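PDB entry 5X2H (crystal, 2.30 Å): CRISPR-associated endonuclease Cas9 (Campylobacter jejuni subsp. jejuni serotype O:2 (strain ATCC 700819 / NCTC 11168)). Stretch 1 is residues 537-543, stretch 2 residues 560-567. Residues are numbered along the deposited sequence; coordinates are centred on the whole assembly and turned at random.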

# COMPACT_ATOMS: atom_id res chain seq x y z
N LEU A 537 -26.62 -11.52 17.55
CA LEU A 537 -27.06 -12.77 18.17
C LEU A 537 -25.93 -13.43 18.95
O LEU A 537 -26.15 -13.93 20.06
CB LEU A 537 -27.61 -13.71 17.10
CG LEU A 537 -27.67 -15.21 17.41
CD1 LEU A 537 -28.62 -15.50 18.56
CD2 LEU A 537 -28.07 -15.99 16.16
N THR A 538 -24.72 -13.45 18.38
CA THR A 538 -23.60 -14.08 19.07
C THR A 538 -23.20 -13.30 20.32
O THR A 538 -22.79 -13.90 21.32
CB THR A 538 -22.41 -14.20 18.12
OG1 THR A 538 -21.93 -12.90 17.78
CG2 THR A 538 -22.83 -14.93 16.85
N SER A 539 -23.32 -11.97 20.27
CA SER A 539 -23.05 -11.17 21.46
C SER A 539 -24.11 -11.40 22.54
O SER A 539 -23.80 -11.33 23.73
CB SER A 539 -22.97 -9.69 21.10
OG SER A 539 -21.95 -9.47 20.13
N ALA A 540 -25.35 -11.67 22.13
CA ALA A 540 -26.39 -11.96 23.11
C ALA A 540 -26.22 -13.35 23.72
O ALA A 540 -26.54 -13.55 24.90
CB ALA A 540 -27.77 -11.84 22.45
N LEU A 541 -25.70 -14.31 22.95
CA LEU A 541 -25.41 -15.62 23.51
C LEU A 541 -24.24 -15.57 24.47
O LEU A 541 -24.21 -16.32 25.46
CB LEU A 541 -25.14 -16.62 22.37
CG LEU A 541 -25.57 -18.08 22.55
CD1 LEU A 541 -25.51 -18.80 21.21
CD2 LEU A 541 -24.73 -18.81 23.59
N ARG A 542 -23.26 -14.69 24.21
CA ARG A 542 -22.13 -14.55 25.12
C ARG A 542 -22.59 -14.11 26.50
O ARG A 542 -22.10 -14.61 27.52
CB ARG A 542 -21.13 -13.54 24.55
CG ARG A 542 -19.68 -13.84 24.88
CD ARG A 542 -18.80 -12.61 24.67
NE ARG A 542 -19.35 -11.70 23.68
CZ ARG A 542 -19.10 -11.76 22.38
NH1 ARG A 542 -18.29 -12.70 21.90
NH2 ARG A 542 -19.65 -10.88 21.55
N HIS A 543 -23.55 -13.17 26.56
CA HIS A 543 -24.10 -12.75 27.84
C HIS A 543 -24.99 -13.82 28.45
O HIS A 543 -25.02 -13.97 29.68
CB HIS A 543 -24.88 -11.44 27.67
N ILE A 560 -13.77 -19.17 22.32
CA ILE A 560 -15.11 -19.27 22.90
C ILE A 560 -16.13 -18.60 22.00
O ILE A 560 -17.30 -19.00 21.96
CB ILE A 560 -15.14 -18.69 24.33
CG1 ILE A 560 -15.05 -17.16 24.32
CG2 ILE A 560 -14.01 -19.27 25.18
CD1 ILE A 560 -15.06 -16.53 25.70
N ASP A 561 -15.71 -17.57 21.25
CA ASP A 561 -16.60 -16.99 20.25
C ASP A 561 -16.88 -17.98 19.12
O ASP A 561 -18.02 -18.11 18.68
CB ASP A 561 -16.00 -15.70 19.70
CG ASP A 561 -15.83 -14.63 20.76
OD1 ASP A 561 -16.52 -14.71 21.80
OD2 ASP A 561 -15.00 -13.72 20.56
N ALA A 562 -15.85 -18.69 18.66
CA ALA A 562 -16.05 -19.70 17.63
C ALA A 562 -16.93 -20.84 18.13
O ALA A 562 -17.72 -21.40 17.37
CB ALA A 562 -14.70 -20.23 17.15
N VAL A 563 -16.80 -21.19 19.41
CA VAL A 563 -17.72 -22.15 20.00
C VAL A 563 -19.14 -21.62 19.97
O VAL A 563 -20.10 -22.38 19.77
CB VAL A 563 -17.27 -22.51 21.44
CG1 VAL A 563 -18.29 -23.42 22.11
CG2 VAL A 563 -15.90 -23.17 21.42
N ILE A 564 -19.31 -20.31 20.14
CA ILE A 564 -20.64 -19.71 20.03
C ILE A 564 -21.13 -19.74 18.59
O ILE A 564 -22.31 -20.02 18.33
CB ILE A 564 -20.62 -18.27 20.60
CG1 ILE A 564 -20.45 -18.30 22.12
CG2 ILE A 564 -21.89 -17.53 20.22
CD1 ILE A 564 -20.46 -16.92 22.75
N ILE A 565 -20.24 -19.47 17.63
CA ILE A 565 -20.64 -19.46 16.22
C ILE A 565 -21.16 -20.83 15.81
O ILE A 565 -22.09 -20.94 15.00
CB ILE A 565 -19.47 -19.01 15.32
CG1 ILE A 565 -18.86 -17.70 15.82
CG2 ILE A 565 -19.94 -18.83 13.89
CD1 ILE A 565 -19.85 -16.60 16.03
N ALA A 566 -20.57 -21.90 16.35
CA ALA A 566 -20.99 -23.25 16.00
C ALA A 566 -22.35 -23.61 16.58
O ALA A 566 -23.03 -24.49 16.05
CB ALA A 566 -19.94 -24.26 16.45
N TYR A 567 -22.77 -22.95 17.66
CA TYR A 567 -24.04 -23.25 18.30
C TYR A 567 -24.97 -22.04 18.29
O TYR A 567 -26.00 -22.04 17.63
CB TYR A 567 -23.81 -23.74 19.73
CG TYR A 567 -23.04 -25.04 19.82
CD1 TYR A 567 -23.14 -26.00 18.83
CD2 TYR A 567 -22.20 -25.29 20.90
CE1 TYR A 567 -22.43 -27.19 18.91
CE2 TYR A 567 -21.49 -26.47 20.99
CZ TYR A 567 -21.61 -27.42 19.99
OH TYR A 567 -20.90 -28.59 20.07

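How does the contact begin along stretch 2? The two helices cross at 112°, their axes 9.9 Å apart at closest, and the first close link is ionic. Asp561 reaches across to Arg542, whose NH1 lies 2.7 Å from Asp561 OD1. This is a salt bridge; its hydrogen bond is weak, with an N-H...O angle of 119°. The carboxylate oxygen sits at the edge of the guanidinium, near its plane. Both CA-to-CB bonds point sideways, and the ends of both side chains turn in to meet.

What fills the centre? Ile564, which is buried and whose CA-to-CB bond points toward stretch 1. Its CD1 lies 3.8 Å from Arg542 CG, packing on the aliphatic part of the chain that carries the charge. Its other branch end, CG2, is 4.0 Å from both Thr538 CB and Leu541 CD1. A branched, wholly apolar side chain can thus touch three residues one helical turn apart or adjacent.

How does the contact end? The CA-to-CB bond of Ile565 points away from stretch 1, yet its chi angles, both m, bring CD1 to 3.5 Å from Thr538 CG2. The threonine offers this methyl while its OG1 is hydrogen-bonded just outside the stretches. Tyr567 adds little: its backbone C is 4.4 Å from Leu541 CD1, and its ring leads away.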